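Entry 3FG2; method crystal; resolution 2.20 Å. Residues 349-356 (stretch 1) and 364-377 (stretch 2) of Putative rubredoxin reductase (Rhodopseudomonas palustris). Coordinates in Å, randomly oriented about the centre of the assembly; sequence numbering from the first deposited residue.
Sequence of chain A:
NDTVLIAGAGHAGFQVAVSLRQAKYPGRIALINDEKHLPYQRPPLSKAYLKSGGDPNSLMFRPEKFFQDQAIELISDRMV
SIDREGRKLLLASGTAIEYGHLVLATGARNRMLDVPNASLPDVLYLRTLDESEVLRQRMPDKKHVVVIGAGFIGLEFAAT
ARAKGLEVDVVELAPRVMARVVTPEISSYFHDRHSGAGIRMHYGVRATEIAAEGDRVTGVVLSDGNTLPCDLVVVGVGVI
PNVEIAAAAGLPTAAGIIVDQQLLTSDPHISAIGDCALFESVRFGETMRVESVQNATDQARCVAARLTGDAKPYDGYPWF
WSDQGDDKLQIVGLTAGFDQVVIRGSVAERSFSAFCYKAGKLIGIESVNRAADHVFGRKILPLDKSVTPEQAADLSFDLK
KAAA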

# COMPACT_ATOMS: atom_id res chain seq x y z
N GLU A 349 19.91 10.34 -18.04
CA GLU A 349 19.49 11.64 -17.55
C GLU A 349 18.61 11.54 -16.30
O GLU A 349 18.21 12.56 -15.74
CB GLU A 349 18.73 12.40 -18.64
CG GLU A 349 19.55 12.65 -19.89
CD GLU A 349 20.83 13.40 -19.58
OE1 GLU A 349 20.75 14.55 -19.10
OE2 GLU A 349 21.92 12.83 -19.81
N ARG A 350 18.32 10.32 -15.88
CA ARG A 350 17.49 10.09 -14.70
C ARG A 350 16.07 10.64 -14.82
O ARG A 350 15.48 11.09 -13.85
CB ARG A 350 18.14 10.70 -13.46
CG ARG A 350 19.46 10.08 -13.07
CD ARG A 350 19.84 10.52 -11.67
NE ARG A 350 21.28 10.62 -11.49
CZ ARG A 350 22.06 11.49 -12.14
NH1 ARG A 350 21.53 12.34 -13.02
NH2 ARG A 350 23.36 11.52 -11.90
N SER A 351 15.55 10.63 -16.04
CA SER A 351 14.19 11.08 -16.30
C SER A 351 13.73 10.33 -17.53
O SER A 351 14.18 10.61 -18.64
CB SER A 351 14.12 12.58 -16.55
OG SER A 351 12.78 12.95 -16.80
N PHE A 352 12.85 9.36 -17.33
CA PHE A 352 12.36 8.56 -18.43
C PHE A 352 11.13 7.79 -17.98
O PHE A 352 10.79 7.80 -16.79
CB PHE A 352 13.44 7.57 -18.86
CG PHE A 352 13.67 6.47 -17.86
CD1 PHE A 352 12.91 5.31 -17.90
CD2 PHE A 352 14.59 6.63 -16.83
CE1 PHE A 352 13.06 4.32 -16.94
CE2 PHE A 352 14.75 5.65 -15.86
CZ PHE A 352 13.99 4.49 -15.91
N SER A 353 10.50 7.12 -18.92
CA SER A 353 9.32 6.32 -18.63
C SER A 353 9.38 5.01 -19.40
O SER A 353 9.97 4.92 -20.48
CB SER A 353 8.04 7.09 -19.01
OG SER A 353 7.90 8.27 -18.24
N ALA A 354 8.78 3.98 -18.82
CA ALA A 354 8.73 2.69 -19.48
C ALA A 354 7.28 2.51 -19.91
O ALA A 354 6.39 2.35 -19.06
CB ALA A 354 9.15 1.59 -18.53
N PHE A 355 7.03 2.58 -21.21
CA PHE A 355 5.68 2.39 -21.72
C PHE A 355 5.51 0.90 -21.90
O PHE A 355 6.15 0.27 -22.74
CB PHE A 355 5.49 3.14 -23.05
CG PHE A 355 5.26 4.62 -22.88
CD1 PHE A 355 6.16 5.40 -22.16
CD2 PHE A 355 4.14 5.22 -23.43
CE1 PHE A 355 5.95 6.76 -22.00
CE2 PHE A 355 3.91 6.59 -23.28
CZ PHE A 355 4.82 7.36 -22.56
N CYS A 356 4.63 0.31 -21.10
CA CYS A 356 4.41 -1.12 -21.15
C CYS A 356 3.21 -1.48 -22.00
O CYS A 356 2.12 -0.92 -21.83
CB CYS A 356 4.24 -1.66 -19.74
SG CYS A 356 5.50 -1.04 -18.62
N GLY A 364 0.21 0.27 -19.33
CA GLY A 364 0.67 1.04 -18.19
C GLY A 364 1.91 1.84 -18.46
O GLY A 364 2.64 1.56 -19.41
N ILE A 365 2.15 2.86 -17.62
CA ILE A 365 3.33 3.70 -17.75
C ILE A 365 4.00 3.84 -16.40
O ILE A 365 3.37 4.24 -15.42
CB ILE A 365 3.00 5.12 -18.22
CG1 ILE A 365 2.24 5.09 -19.54
CG2 ILE A 365 4.30 5.89 -18.40
CD1 ILE A 365 1.91 6.50 -20.07
N GLU A 366 5.29 3.52 -16.36
CA GLU A 366 6.10 3.61 -15.16
C GLU A 366 7.07 4.75 -15.42
O GLU A 366 7.99 4.62 -16.22
CB GLU A 366 6.86 2.30 -14.95
CG GLU A 366 5.98 1.05 -14.99
CD GLU A 366 6.81 -0.21 -15.19
OE1 GLU A 366 7.53 -0.28 -16.21
OE2 GLU A 366 6.73 -1.13 -14.34
N SER A 367 6.85 5.88 -14.75
CA SER A 367 7.67 7.07 -14.94
C SER A 367 8.61 7.42 -13.80
O SER A 367 8.18 7.53 -12.66
CB SER A 367 6.76 8.27 -15.21
OG SER A 367 5.83 7.99 -16.24
N VAL A 368 9.88 7.60 -14.11
CA VAL A 368 10.88 7.98 -13.11
C VAL A 368 11.19 9.45 -13.30
O VAL A 368 11.70 9.86 -14.34
CB VAL A 368 12.18 7.17 -13.26
CG1 VAL A 368 13.27 7.78 -12.39
CG2 VAL A 368 11.95 5.73 -12.87
N ASN A 369 10.89 10.25 -12.28
CA ASN A 369 11.12 11.70 -12.33
C ASN A 369 10.64 12.29 -13.66
O ASN A 369 11.36 13.05 -14.31
CB ASN A 369 12.61 12.01 -12.15
CG ASN A 369 13.21 11.36 -10.92
OD1 ASN A 369 12.66 11.46 -9.80
ND2 ASN A 369 14.35 10.70 -11.10
N ARG A 370 9.43 11.94 -14.06
CA ARG A 370 8.87 12.43 -15.32
C ARG A 370 7.36 12.54 -15.18
O ARG A 370 6.61 11.76 -15.77
CB ARG A 370 9.22 11.45 -16.43
CG ARG A 370 9.41 12.07 -17.80
CD ARG A 370 9.87 11.01 -18.79
NE ARG A 370 10.76 11.56 -19.80
CZ ARG A 370 10.36 12.18 -20.90
NH1 ARG A 370 9.07 12.34 -21.16
NH2 ARG A 370 11.27 12.65 -21.75
N ALA A 371 6.92 13.53 -14.41
CA ALA A 371 5.50 13.75 -14.16
C ALA A 371 4.62 13.92 -15.39
O ALA A 371 3.44 13.55 -15.37
CB ALA A 371 5.33 14.96 -13.24
N ALA A 372 5.17 14.48 -16.46
CA ALA A 372 4.39 14.69 -17.68
C ALA A 372 3.90 13.39 -18.31
O ALA A 372 2.78 13.33 -18.81
CB ALA A 372 5.21 15.50 -18.70
N ASP A 373 4.73 12.36 -18.30
CA ASP A 373 4.33 11.09 -18.89
C ASP A 373 3.22 10.44 -18.05
O ASP A 373 2.33 9.78 -18.58
CB ASP A 373 5.53 10.14 -19.02
CG ASP A 373 6.50 10.57 -20.13
OD1 ASP A 373 6.19 11.55 -20.84
OD2 ASP A 373 7.56 9.94 -20.30
N HIS A 374 3.28 10.65 -16.74
CA HIS A 374 2.29 10.09 -15.83
C HIS A 374 0.92 10.73 -16.07
O HIS A 374 -0.11 10.05 -16.05
CB HIS A 374 2.71 10.31 -14.37
CG HIS A 374 1.79 9.68 -13.38
ND1 HIS A 374 1.62 8.32 -13.28
CD2 HIS A 374 0.98 10.23 -12.44
CE1 HIS A 374 0.74 8.05 -12.34
NE2 HIS A 374 0.33 9.19 -11.81
N VAL A 375 0.91 12.04 -16.27
CA VAL A 375 -0.35 12.76 -16.51
C VAL A 375 -0.95 12.27 -17.83
O VAL A 375 -2.16 12.19 -17.98
CB VAL A 375 -0.12 14.29 -16.57
CG1 VAL A 375 -1.37 15.00 -17.07
CG2 VAL A 375 0.25 14.80 -15.19
N PHE A 376 -0.07 11.94 -18.78
CA PHE A 376 -0.50 11.44 -20.08
C PHE A 376 -1.25 10.12 -19.89
O PHE A 376 -2.33 9.93 -20.44
CB PHE A 376 0.71 11.21 -20.99
CG PHE A 376 0.36 10.53 -22.28
CD1 PHE A 376 -0.40 11.19 -23.24
CD2 PHE A 376 0.77 9.23 -22.53
CE1 PHE A 376 -0.75 10.55 -24.43
CE2 PHE A 376 0.43 8.59 -23.71
CZ PHE A 376 -0.34 9.25 -24.66
N GLY A 377 -0.66 9.22 -19.12
CA GLY A 377 -1.30 7.94 -18.88
C GLY A 377 -2.60 8.08 -18.10
O GLY A 377 -3.62 7.49 -18.48

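Two antiparallel strands, 351-356 and 364-368, form the floor of this contact, and a helix that begins at Ala371 folds back over one face of them. The strand axes approach to 4.6 Å and run at 166° to each other, close enough to antiparallel for the backbones to bond in regular alternation. Phe352 and Val368 make a reciprocal pair, with Val368 N to Phe352 O at 2.8 Å and Phe352 N to Val368 O at 3.2 Å. Ala354 and Glu366 repeat it, with Ala354 N to Glu366 O at 2.8 Å and Glu366 N to Ala354 O at 3.1 Å. At the far end Cys356 N reaches Gly364 O at 2.9 Å, while the return bond from Gly364 N to Cys356 O is weak at 3.4 Å.

This alternation sorts the side chains. Ser353, Phe355, Ile365 and Ser367 lie on the face covered by the helix, whose axis passes 8.5 Å from that of strand 351-356. The rule on this face is small opposite small and large opposite large. Ser353 and Ser367 form a non-hydrogen-bonded pair whose CA atoms come within 4.1 Å, and their short side chains leave a shallow hollow. Asp373 points into it from the first turn of the helix: Ser353 OG donates to Asp373 OD2 at 2.7 Å, and Ser353 OG also lies 2.9 Å from Ser367 OG. Arg370, at the N-cap position, fills more of the space with its aliphatic portion, its CD lying 3.4 Å from Ser353 OG and 3.5 Å from Phe352 CA. Its NH1 then turns back to Asp373 in a salt bridge, 3.0 Å from OD2. Arg370 NE is buried by the contact and has no partner in the model.

One pair along, the bumps take over. Ile365 lays its CD1 over one face of the Phe355 ring, 4.1 Å from the centroid and 25° off the normal, a CH-pi contact. The edge of the same ring meets the helix residues, with Phe355 CE2 4.0 Å from Phe376 CE2 and Phe355 CE1 3.9 Å from Asp373 OD2. Gly377 keeps room for the isoleucine: a CB there would be crowded by Ile365 CD1, only 3.0 Å away.

On the face bearing Phe352, Ala354, Cys356, Glu366 and Val368 the match is by size only at Phe352 and Val368; Glu366 lies opposite the small Ala354, and Cys356 opposite Gly364, which has no side chain. Val368 sits over one face of the Phe352 ring, and its CG2 lies 3.9 Å from Phe352 CZ. Next to that bulk, Ala354 offers only a methyl, and the extended Glu366 passes close by it: Glu366 OE1 is 3.4 Å from Ala354 CB and 3.2 Å from Cys356 SG. Both carboxylate oxygens find hydrogen bonds elsewhere in the structure.

Beyond the last bridge the chain leaves the strand at Asn369, and side chains replace the ladder. Asn369 ND2 donates to Arg350 O at 3.0 Å, and Ser351 OG donates to Asn369 O at 2.9 Å, tying the turn down just before the helix starts.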